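Local coordinates for peptide ABC transporter, peptide-binding protein (Thermus thermophilus, PDB 2D5W) that binds oligopeptides, here a pentapeptide, and probably delivers them to a membrane ABC transporter as its solute-binding component, at residues K310-Q315 against G321-R326; H353-P358 against S477-K482; I489-K494 against G500-G505; W506-F511 against A539-A544. One frame throughout, in Å; residues are numbered along the deposited sequence.

Contact 1: K310-Q315 against G321-R326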
# COMPACT_ATOMS: atom_id res chain seq x y z
N LYS A 310 -5.28 -12.03 -15.82
CA LYS A 310 -6.36 -12.90 -16.28
C LYS A 310 -7.24 -12.21 -17.32
O LYS A 310 -8.35 -12.67 -17.61
CB LYS A 310 -7.21 -13.35 -15.09
CG LYS A 310 -6.42 -14.15 -14.05
CD LYS A 310 -7.24 -14.41 -12.79
CE LYS A 310 -7.55 -13.13 -12.03
NZ LYS A 310 -6.31 -12.46 -11.52
N PHE A 311 -6.74 -11.12 -17.90
CA PHE A 311 -7.50 -10.39 -18.91
C PHE A 311 -7.48 -11.13 -20.24
O PHE A 311 -6.45 -11.23 -20.90
CB PHE A 311 -6.94 -8.98 -19.11
CG PHE A 311 -7.21 -8.06 -17.95
CD1 PHE A 311 -6.27 -7.88 -16.95
CD2 PHE A 311 -8.42 -7.38 -17.87
CE1 PHE A 311 -6.53 -7.04 -15.87
CE2 PHE A 311 -8.69 -6.54 -16.80
CZ PHE A 311 -7.74 -6.37 -15.80
N GLU A 312 -8.65 -11.63 -20.63
CA GLU A 312 -8.80 -12.40 -21.86
C GLU A 312 -8.54 -11.63 -23.16
O GLU A 312 -8.37 -12.24 -24.21
CB GLU A 312 -10.19 -13.04 -21.89
CG GLU A 312 -10.34 -14.16 -20.87
CD GLU A 312 -11.78 -14.51 -20.56
OE1 GLU A 312 -12.56 -14.73 -21.52
OE2 GLU A 312 -12.14 -14.57 -19.37
N ASN A 313 -8.51 -10.30 -23.09
CA ASN A 313 -8.25 -9.51 -24.29
C ASN A 313 -6.76 -9.53 -24.65
O ASN A 313 -6.38 -9.09 -25.73
CB ASN A 313 -8.73 -8.07 -24.12
CG ASN A 313 -8.14 -7.40 -22.90
OD1 ASN A 313 -8.46 -7.75 -21.77
ND2 ASN A 313 -7.27 -6.42 -23.12
N CYS A 314 -5.93 -10.04 -23.74
CA CYS A 314 -4.50 -10.17 -24.00
C CYS A 314 -4.34 -11.62 -24.44
O CYS A 314 -4.46 -12.53 -23.63
CB CYS A 314 -3.67 -9.91 -22.73
SG CYS A 314 -3.86 -8.23 -22.07
N GLN A 315 -4.08 -11.83 -25.72
CA GLN A 315 -3.97 -13.19 -26.23
C GLN A 315 -2.95 -14.06 -25.49
O GLN A 315 -3.13 -15.27 -25.38
CB GLN A 315 -3.67 -13.18 -27.73
CG GLN A 315 -3.89 -14.53 -28.41
CD GLN A 315 -5.25 -15.15 -28.10
OE1 GLN A 315 -6.29 -14.49 -28.23
NE2 GLN A 315 -5.25 -16.41 -27.70
N GLY A 321 -3.45 -19.80 -20.80
CA GLY A 321 -4.59 -20.28 -20.03
C GLY A 321 -4.62 -19.75 -18.60
O GLY A 321 -5.16 -20.39 -17.70
N LEU A 322 -4.06 -18.56 -18.40
CA LEU A 322 -4.03 -17.97 -17.06
C LEU A 322 -5.41 -17.65 -16.51
O LEU A 322 -5.58 -17.48 -15.31
CB LEU A 322 -3.16 -16.71 -17.06
CG LEU A 322 -1.70 -16.95 -17.49
CD1 LEU A 322 -0.91 -15.66 -17.36
CD2 LEU A 322 -1.08 -18.03 -16.62
N ASN A 323 -6.40 -17.58 -17.40
CA ASN A 323 -7.77 -17.29 -17.01
C ASN A 323 -8.50 -18.52 -16.47
O ASN A 323 -9.62 -18.41 -15.97
CB ASN A 323 -8.53 -16.70 -18.21
CG ASN A 323 -8.44 -17.58 -19.45
OD1 ASN A 323 -7.36 -18.04 -19.83
ND2 ASN A 323 -9.58 -17.82 -20.09
N ASP A 324 -7.87 -19.69 -16.57
CA ASP A 324 -8.46 -20.94 -16.08
C ASP A 324 -7.87 -21.24 -14.71
O ASP A 324 -6.66 -21.30 -14.55
CB ASP A 324 -8.14 -22.07 -17.06
CG ASP A 324 -8.99 -23.31 -16.83
OD1 ASP A 324 -8.95 -23.87 -15.72
OD2 ASP A 324 -9.70 -23.71 -17.77
N LYS A 325 -8.73 -21.44 -13.71
CA LYS A 325 -8.23 -21.71 -12.36
C LYS A 325 -7.30 -22.92 -12.31
O LYS A 325 -6.41 -22.97 -11.46
CB LYS A 325 -9.38 -21.90 -11.37
CG LYS A 325 -10.16 -23.20 -11.50
CD LYS A 325 -11.19 -23.33 -10.38
CE LYS A 325 -12.00 -24.61 -10.51
NZ LYS A 325 -13.03 -24.71 -9.44
N ARG A 326 -7.50 -23.90 -13.19
CA ARG A 326 -6.65 -25.08 -13.19
C ARG A 326 -5.19 -24.72 -13.44
O ARG A 326 -4.29 -25.34 -12.88
CB ARG A 326 -7.14 -26.09 -14.24
CG ARG A 326 -8.46 -26.76 -13.89
CD ARG A 326 -8.96 -27.63 -15.03
NE ARG A 326 -9.30 -26.84 -16.20
CZ ARG A 326 -9.59 -27.34 -17.40
NH1 ARG A 326 -9.89 -26.53 -18.40
NH2 ARG A 326 -9.56 -28.65 -17.60
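The carboxylate of Glu312 and the amide of Asn323 are the flat groups that meet across this contact, with planes 40° apart on side chains that cross at about a right angle. They touch through carbon rather than by pairing oxygen with nitrogen: the nearest approach is Glu312 CG to Asn323 ND2, 3.8 Å, while Glu312 OE2 stays 4.2 Å from that same Asn323 ND2. A third flat group, the guanidinium of Arg326, has Asp324 CG at its edge and in its plane. Asn323 turns toward 310-315 with CG lodged between its backbone N and carbonyl carbon (chi1 54°), the crowded position. One residue before Asn323, Leu322 O has Lys310 CG 3.7 Å away; the lysine chain then bends at the last two torsions and carries the ammonium off to Pro543 O.

The fold here is a helix-to-helix connection. Cys314, disulfide-bonded to Cys458, is the N-cap of helix 315-320, and Gly321, with positive phi, is the C-prime residue of the Schellman motif that ends it. A type I turn from Gly321 to Asp324 follows, closed by Asp324 N to Gly321 O, and Asp324 in turn caps helix 325-333. Its OD1 is gripped twice: Arg326 N reaches Asp324 OD1 at 2.9 Å on the anti lone pair, and Arg326 NE reaches Asp324 OD1 at 3.0 Å on the syn side, well out of the carboxylate plane. Arg326 NH1 completes a side-on salt bridge at 2.9 Å to Asp324 OD2, which it meets from above that plane; with both oxygens held, the capping carboxylate should be restrained from rotating.

Contact 2: H353-P358 against S477-K482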
# COMPACT_ATOMS: atom_id res chain seq x y z
N HIS A 353 -2.19 -18.74 2.61
CA HIS A 353 -3.15 -19.46 1.79
C HIS A 353 -4.35 -18.58 1.44
O HIS A 353 -5.24 -18.99 0.70
CB HIS A 353 -3.63 -20.71 2.54
CG HIS A 353 -2.52 -21.61 2.96
ND1 HIS A 353 -1.80 -22.37 2.06
CD2 HIS A 353 -1.98 -21.84 4.18
CE1 HIS A 353 -0.85 -23.03 2.71
NE2 HIS A 353 -0.94 -22.73 4.00
N THR A 354 -4.35 -17.37 2.01
CA THR A 354 -5.41 -16.39 1.79
C THR A 354 -4.73 -15.01 1.71
O THR A 354 -3.52 -14.92 1.92
CB THR A 354 -6.44 -16.45 2.93
OG1 THR A 354 -7.47 -15.48 2.70
CG2 THR A 354 -5.79 -16.20 4.28
N TRP A 355 -5.49 -13.96 1.42
CA TRP A 355 -4.91 -12.62 1.28
C TRP A 355 -4.95 -11.77 2.55
O TRP A 355 -4.30 -10.72 2.60
CB TRP A 355 -5.58 -11.85 0.13
CG TRP A 355 -6.87 -11.15 0.50
CD1 TRP A 355 -7.01 -9.87 0.95
CD2 TRP A 355 -8.19 -11.72 0.49
NE1 TRP A 355 -8.33 -9.61 1.23
CE2 TRP A 355 -9.08 -10.72 0.95
CE3 TRP A 355 -8.71 -12.97 0.13
CZ2 TRP A 355 -10.45 -10.94 1.07
CZ3 TRP A 355 -10.07 -13.19 0.25
CH2 TRP A 355 -10.93 -12.18 0.71
N ILE A 356 -5.69 -12.21 3.55
CA ILE A 356 -5.81 -11.48 4.81
C ILE A 356 -4.84 -12.05 5.84
O ILE A 356 -4.90 -13.23 6.16
CB ILE A 356 -7.26 -11.57 5.36
CG1 ILE A 356 -8.23 -10.95 4.35
CG2 ILE A 356 -7.35 -10.86 6.71
CD1 ILE A 356 -9.69 -11.02 4.77
N ALA A 357 -3.94 -11.21 6.35
CA ALA A 357 -2.94 -11.64 7.32
C ALA A 357 -3.54 -11.97 8.68
O ALA A 357 -4.56 -11.41 9.08
CB ALA A 357 -1.87 -10.56 7.47
N PRO A 358 -2.91 -12.90 9.42
CA PRO A 358 -3.37 -13.31 10.75
C PRO A 358 -3.58 -12.18 11.76
O PRO A 358 -4.41 -12.31 12.66
CB PRO A 358 -2.29 -14.29 11.20
CG PRO A 358 -1.88 -14.93 9.91
CD PRO A 358 -1.79 -13.75 8.97
N SER A 477 -11.71 -5.54 -1.53
CA SER A 477 -11.72 -4.82 -2.80
C SER A 477 -10.58 -5.18 -3.75
O SER A 477 -10.69 -4.95 -4.95
CB SER A 477 -11.75 -3.31 -2.57
OG SER A 477 -10.59 -2.86 -1.90
N LEU A 478 -9.49 -5.74 -3.23
CA LEU A 478 -8.38 -6.15 -4.09
C LEU A 478 -8.86 -7.23 -5.06
O LEU A 478 -8.26 -7.43 -6.12
CB LEU A 478 -7.23 -6.73 -3.26
CG LEU A 478 -6.32 -5.76 -2.50
CD1 LEU A 478 -5.30 -6.55 -1.70
CD2 LEU A 478 -5.63 -4.84 -3.49
N PHE A 479 -9.94 -7.92 -4.70
CA PHE A 479 -10.45 -8.99 -5.53
C PHE A 479 -11.90 -8.89 -5.95
O PHE A 479 -12.47 -9.85 -6.47
CB PHE A 479 -10.16 -10.33 -4.84
CG PHE A 479 -8.70 -10.58 -4.66
CD1 PHE A 479 -8.08 -10.38 -3.43
CD2 PHE A 479 -7.91 -10.92 -5.76
CE1 PHE A 479 -6.70 -10.51 -3.30
CE2 PHE A 479 -6.54 -11.05 -5.64
CZ PHE A 479 -5.93 -10.84 -4.41
N GLN A 480 -12.51 -7.74 -5.73
CA GLN A 480 -13.89 -7.55 -6.15
C GLN A 480 -13.92 -7.08 -7.59
O GLN A 480 -13.05 -6.34 -8.03
CB GLN A 480 -14.58 -6.46 -5.32
CG GLN A 480 -14.84 -6.78 -3.88
CD GLN A 480 -15.49 -5.61 -3.18
OE1 GLN A 480 -15.04 -4.48 -3.31
NE2 GLN A 480 -16.55 -5.88 -2.43
N TYR A 481 -14.93 -7.52 -8.33
CA TYR A 481 -15.08 -7.03 -9.69
C TYR A 481 -15.89 -5.75 -9.51
O TYR A 481 -15.57 -4.71 -10.08
CB TYR A 481 -15.86 -8.03 -10.55
CG TYR A 481 -16.39 -7.40 -11.82
CD1 TYR A 481 -15.53 -6.99 -12.84
CD2 TYR A 481 -17.76 -7.17 -11.98
CE1 TYR A 481 -16.03 -6.36 -13.99
CE2 TYR A 481 -18.26 -6.54 -13.11
CZ TYR A 481 -17.39 -6.15 -14.11
OH TYR A 481 -17.88 -5.53 -15.24
N LYS A 482 -16.93 -5.84 -8.69
CA LYS A 482 -17.80 -4.70 -8.43
C LYS A 482 -18.32 -4.73 -7.00
O LYS A 482 -18.64 -5.79 -6.46
CB LYS A 482 -18.98 -4.71 -9.40
CG LYS A 482 -19.99 -3.59 -9.18
CD LYS A 482 -21.23 -3.78 -10.04
CE LYS A 482 -20.89 -3.83 -11.52
NZ LYS A 482 -22.10 -4.06 -12.35
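Phe479 sets the edge of its ring over one face of the Trp355 indole, an edge-to-face pair. The evidence is geometric: the phenyl centroid lies 5.4 Å from that of the five-membered ring, and the planes are inclined at 60°. Phe479 CD1 and CE1 do the touching. CE1 of Phe479 comes 3.8 Å from Trp355 CB, while CD1 of Phe479 stands 4.1 Å from Trp355 CD2, offset toward the rim of the indole. The side chains run antiparallel, each passing alongside the other. On the other face of the indole sits CG1 of the neighbouring Ile356, so the ring is sandwiched.

Trp355 reaches across with CG between its backbone N and carbonyl carbon (chi1 84°), and its NE1 is hydrogen-bonded to Glu474 OE2. Trp538 and Phe511 meet the indole as well, making this part of a buried aromatic cluster that joins the loop before helix 374-383 to the loop after strand 463-469. Next to Phe479, Leu478 packs on a side chain of the bound peptide. Between the two segments the contact is wholly apolar, so its hold comes from shape and ring electrostatics, while the bond to Glu474 satisfies the buried indole N-H and probably limits how the ring can turn.

Contact 3: I489-K494 against G500-G505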
# COMPACT_ATOMS: atom_id res chain seq x y z
N ILE A 489 -16.97 -0.44 -10.07
CA ILE A 489 -16.13 -1.51 -10.62
C ILE A 489 -14.71 -1.28 -10.12
O ILE A 489 -14.17 -0.17 -10.23
CB ILE A 489 -16.19 -1.52 -12.16
CG1 ILE A 489 -17.61 -1.90 -12.60
CG2 ILE A 489 -15.17 -2.49 -12.72
CD1 ILE A 489 -17.81 -1.94 -14.10
N MET A 490 -14.10 -2.33 -9.60
CA MET A 490 -12.76 -2.23 -9.01
C MET A 490 -11.61 -2.74 -9.87
O MET A 490 -10.47 -2.79 -9.40
CB MET A 490 -12.76 -2.96 -7.66
CG MET A 490 -14.02 -2.74 -6.81
SD MET A 490 -14.39 -1.02 -6.35
CE MET A 490 -13.11 -0.74 -5.14
N VAL A 491 -11.89 -3.12 -11.11
CA VAL A 491 -10.85 -3.60 -12.03
C VAL A 491 -10.47 -2.43 -12.93
O VAL A 491 -11.30 -1.93 -13.69
CB VAL A 491 -11.38 -4.76 -12.91
CG1 VAL A 491 -10.32 -5.18 -13.91
CG2 VAL A 491 -11.77 -5.93 -12.02
N PRO A 492 -9.21 -1.97 -12.86
CA PRO A 492 -8.82 -0.84 -13.71
C PRO A 492 -8.67 -1.14 -15.19
O PRO A 492 -7.83 -1.94 -15.59
CB PRO A 492 -7.51 -0.37 -13.07
CG PRO A 492 -6.92 -1.65 -12.54
CD PRO A 492 -8.12 -2.37 -11.96
N THR A 493 -9.51 -0.49 -15.99
CA THR A 493 -9.48 -0.63 -17.44
C THR A 493 -9.90 0.70 -18.04
O THR A 493 -10.38 1.59 -17.33
CB THR A 493 -10.47 -1.70 -17.96
OG1 THR A 493 -11.81 -1.21 -17.80
CG2 THR A 493 -10.32 -3.01 -17.20
N LYS A 494 -9.74 0.84 -19.34
CA LYS A 494 -10.14 2.06 -20.02
C LYS A 494 -11.63 2.30 -19.79
O LYS A 494 -12.07 3.44 -19.64
CB LYS A 494 -9.85 1.93 -21.52
CG LYS A 494 -10.28 3.12 -22.35
CD LYS A 494 -9.92 2.91 -23.82
CE LYS A 494 -10.58 1.66 -24.38
NZ LYS A 494 -10.21 1.42 -25.80
N GLY A 500 -9.63 1.48 -9.33
CA GLY A 500 -9.56 0.22 -8.62
C GLY A 500 -8.20 -0.45 -8.52
O GLY A 500 -7.24 -0.04 -9.18
N GLN A 501 -8.14 -1.49 -7.69
CA GLN A 501 -6.90 -2.22 -7.46
C GLN A 501 -6.95 -3.72 -7.75
O GLN A 501 -6.04 -4.45 -7.36
CB GLN A 501 -6.43 -2.01 -6.02
CG GLN A 501 -6.05 -0.57 -5.70
CD GLN A 501 -5.60 -0.41 -4.26
OE1 GLN A 501 -6.40 -0.49 -3.33
NE2 GLN A 501 -4.31 -0.18 -4.07
N ASN A 502 -8.02 -4.19 -8.40
CA ASN A 502 -8.11 -5.60 -8.78
C ASN A 502 -7.32 -5.63 -10.09
O ASN A 502 -7.88 -5.73 -11.19
CB ASN A 502 -9.57 -5.99 -9.03
CG ASN A 502 -9.75 -7.47 -9.34
OD1 ASN A 502 -8.82 -8.16 -9.76
ND2 ASN A 502 -10.97 -7.96 -9.17
N ILE A 503 -6.00 -5.52 -9.95
CA ILE A 503 -5.09 -5.43 -11.08
C ILE A 503 -4.98 -6.64 -11.99
O ILE A 503 -4.56 -6.50 -13.14
CB ILE A 503 -3.67 -5.01 -10.58
CG1 ILE A 503 -3.12 -6.05 -9.60
CG2 ILE A 503 -3.75 -3.64 -9.90
CD1 ILE A 503 -2.73 -7.36 -10.21
N GLY A 504 -5.36 -7.81 -11.48
CA GLY A 504 -5.31 -9.03 -12.27
C GLY A 504 -6.59 -9.35 -13.01
O GLY A 504 -6.66 -10.35 -13.74
N GLY A 505 -7.63 -8.54 -12.80
CA GLY A 505 -8.90 -8.73 -13.49
C GLY A 505 -9.79 -9.90 -13.13
O GLY A 505 -10.42 -10.49 -14.00
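Met490 O is approached by two donors of the facing segment. Asn502 N gives it a nearly straight hydrogen bond (3.0 Å to Met490 O, 163° at the hydrogen), arriving tilted 24° from the carbonyl plane. Gly500 CA adds a CH...O contact, 3.2 Å from Met490 O. Glycine is needed at that place: a beta carbon on Gly500 would run into the Met490 carbonyl oxygen.

Val491 splits its branches. CG2 lies against the amide of Asn502, 3.6 Å from Asn502 ND2, while CG1, placed anti to the backbone N (chi1 176°), rests 3.8 Å from Gly505 CA. Replacing Val491 with an alanine would probably open a gap between the Asn502 amide and Gly505 CA, each losing its contact with a valine methyl. Pro492 then brings CD within 3.5 Å of Asn502 O.

Asn502 centres an inverse gamma turn, closed by a weak bond from Ile503 N to Gln501 O, and begins a type I turn completed by Gly505 N to Asn502 O at 3.2 Å. Its ND2 donates to Gln480 O and Trp506 O, which fixes the amide that Val491 covers. One residue earlier, Gln501 points away from 489-494 and hydrogen-bonds the backbone of the bound peptide. The two loop segments are thus joined by one backbone hydrogen bond and close aliphatic packing, next to the glutamine that binds the peptide, consistent with a fixed backbone there.

Contact 4: W506-F511 against A539-A544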
# COMPACT_ATOMS: atom_id res chain seq x y z
N TRP A 506 -9.87 -10.24 -11.85
CA TRP A 506 -10.70 -11.36 -11.42
C TRP A 506 -12.15 -10.94 -11.23
O TRP A 506 -12.44 -9.81 -10.84
CB TRP A 506 -10.19 -11.92 -10.09
CG TRP A 506 -10.84 -13.22 -9.67
CD1 TRP A 506 -10.91 -14.38 -10.40
CD2 TRP A 506 -11.42 -13.52 -8.39
NE1 TRP A 506 -11.48 -15.38 -9.65
CE2 TRP A 506 -11.81 -14.88 -8.41
CE3 TRP A 506 -11.64 -12.77 -7.23
CZ2 TRP A 506 -12.40 -15.51 -7.31
CZ3 TRP A 506 -12.23 -13.40 -6.13
CH2 TRP A 506 -12.61 -14.76 -6.19
N ARG A 507 -13.06 -11.87 -11.51
CA ARG A 507 -14.48 -11.62 -11.30
C ARG A 507 -15.16 -12.88 -10.79
O ARG A 507 -15.12 -13.93 -11.43
CB ARG A 507 -15.19 -11.15 -12.57
CG ARG A 507 -16.70 -11.02 -12.34
CD ARG A 507 -17.45 -10.37 -13.49
NE ARG A 507 -18.88 -10.29 -13.18
CZ ARG A 507 -19.77 -9.64 -13.92
NH1 ARG A 507 -21.04 -9.62 -13.55
NH2 ARG A 507 -19.39 -9.01 -15.02
N ASN A 508 -15.78 -12.76 -9.62
CA ASN A 508 -16.53 -13.86 -9.02
C ASN A 508 -17.70 -13.16 -8.34
O ASN A 508 -17.53 -12.48 -7.33
CB ASN A 508 -15.68 -14.62 -8.00
CG ASN A 508 -16.41 -15.83 -7.44
OD1 ASN A 508 -17.33 -15.70 -6.62
ND2 ASN A 508 -16.02 -17.02 -7.88
N ASP A 509 -18.88 -13.32 -8.92
CA ASP A 509 -20.06 -12.65 -8.39
C ASP A 509 -20.42 -13.02 -6.97
O ASP A 509 -20.90 -12.16 -6.22
CB ASP A 509 -21.26 -12.88 -9.33
CG ASP A 509 -21.07 -12.22 -10.68
OD1 ASP A 509 -20.20 -11.33 -10.79
OD2 ASP A 509 -21.80 -12.57 -11.63
N GLU A 510 -20.20 -14.27 -6.57
CA GLU A 510 -20.51 -14.67 -5.21
C GLU A 510 -19.55 -13.98 -4.24
O GLU A 510 -19.95 -13.54 -3.17
CB GLU A 510 -20.42 -16.20 -5.07
CG GLU A 510 -20.81 -16.70 -3.69
CD GLU A 510 -20.98 -18.21 -3.64
OE1 GLU A 510 -20.04 -18.94 -4.02
OE2 GLU A 510 -22.07 -18.67 -3.23
N PHE A 511 -18.28 -13.89 -4.64
CA PHE A 511 -17.28 -13.22 -3.81
C PHE A 511 -17.71 -11.75 -3.63
O PHE A 511 -17.64 -11.21 -2.52
CB PHE A 511 -15.92 -13.28 -4.50
CG PHE A 511 -14.81 -12.62 -3.71
CD1 PHE A 511 -14.05 -13.35 -2.80
CD2 PHE A 511 -14.53 -11.27 -3.89
CE1 PHE A 511 -13.03 -12.74 -2.07
CE2 PHE A 511 -13.51 -10.65 -3.17
CZ PHE A 511 -12.76 -11.39 -2.26
N ALA A 539 -9.73 -19.06 -2.29
CA ALA A 539 -8.73 -20.12 -2.31
C ALA A 539 -8.97 -21.16 -3.39
O ALA A 539 -8.03 -21.74 -3.92
CB ALA A 539 -8.64 -20.78 -0.94
N GLU A 540 -10.23 -21.42 -3.71
CA GLU A 540 -10.52 -22.40 -4.75
C GLU A 540 -10.14 -21.86 -6.13
O GLU A 540 -9.66 -22.61 -6.98
CB GLU A 540 -12.01 -22.78 -4.75
CG GLU A 540 -12.43 -23.61 -5.97
CD GLU A 540 -11.63 -24.90 -6.12
OE1 GLU A 540 -11.61 -25.45 -7.24
OE2 GLU A 540 -11.04 -25.37 -5.13
N GLU A 541 -10.34 -20.56 -6.33
CA GLU A 541 -10.07 -19.92 -7.61
C GLU A 541 -8.66 -19.37 -7.81
O GLU A 541 -8.22 -19.19 -8.95
CB GLU A 541 -11.09 -18.80 -7.82
CG GLU A 541 -12.54 -19.26 -7.69
CD GLU A 541 -13.19 -19.52 -9.03
OE1 GLU A 541 -12.62 -20.28 -9.84
OE2 GLU A 541 -14.28 -18.96 -9.28
N LEU A 542 -7.96 -19.08 -6.71
CA LEU A 542 -6.60 -18.53 -6.77
C LEU A 542 -6.41 -17.39 -7.77
O LEU A 542 -5.60 -17.49 -8.70
CB LEU A 542 -5.59 -19.64 -7.08
CG LEU A 542 -5.39 -20.73 -6.02
CD1 LEU A 542 -4.40 -21.75 -6.56
CD2 LEU A 542 -4.88 -20.12 -4.72
N PRO A 543 -7.16 -16.28 -7.61
CA PRO A 543 -7.00 -15.16 -8.54
C PRO A 543 -5.57 -14.62 -8.49
O PRO A 543 -5.09 -14.01 -9.44
CB PRO A 543 -8.05 -14.16 -8.07
CG PRO A 543 -8.24 -14.49 -6.62
CD PRO A 543 -8.20 -16.00 -6.60
N ALA A 544 -4.91 -14.84 -7.36
CA ALA A 544 -3.52 -14.46 -7.16
C ALA A 544 -2.93 -15.63 -6.38
O ALA A 544 -3.67 -16.37 -5.74
CB ALA A 544 -3.40 -13.17 -6.36
O HOH W 1 -14.81 -16.60 -10.69
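Apolar contact comes first, and Trp506 carries it. Pro543 CB sits over the face of its five-membered ring in a CH-pi contact, 3.5 Å from the centroid and 17° off the normal. The opposite face is taken by CB of Asn508, so the indole is clamped between the two. Farther along the ring, Glu541 CB approaches Trp506 CZ2 obliquely at 3.6 Å. With a serine in place of Trp506, Pro543 would probably lose its CH-pi partner and a gap would open between it and Asn508.

These groups join the start of helix 509-518 to the end of helix 524-541. Asn508 is the N-cap: its CG lies anti to the backbone N (chi1 -176°), and OD1 accepts from Phe511 N at 2.8 Å. Phe511, on the first turn, brings CD1 to the edge of the indole.

Polar contacts involve Asn508 and Glu541. The other end of the capping amide, Asn508 ND2, makes a weak, bent bond of 3.0 Å to Glu541 OE2, the amide and carboxylate planes being almost perpendicular. A water makes a second bridge, donating to Glu541 OE2 and to Arg507 O, at 2.8 Å each. Within 506-511, Arg507 NE forms a salt bridge with Asp509 OD1, 2.9 Å.

Lys310 ties three of the four contacts together: from contact 1 its backbone N lies 3.0 Å from Gly504 O of contact 3, although the centres of those two contacts are about 15 Å apart, and its NZ lies 2.9 Å from Pro543 O of contact 4. Contacts 1 and 4 are also bridged by Lys325 NZ to Glu540 OE1, 2.7 Å. Contacts 2 and 4, with centres about 9 Å apart, share aromatic packing, Trp355 CH2 coming 3.5 Å from Phe511 CE1. Contact 2 joins contact 3 through Tyr481 O and Met490 N, 2.8 Å apart. The bound peptide is reached from contact 2 by Leu478 and from contact 3 by Gln501.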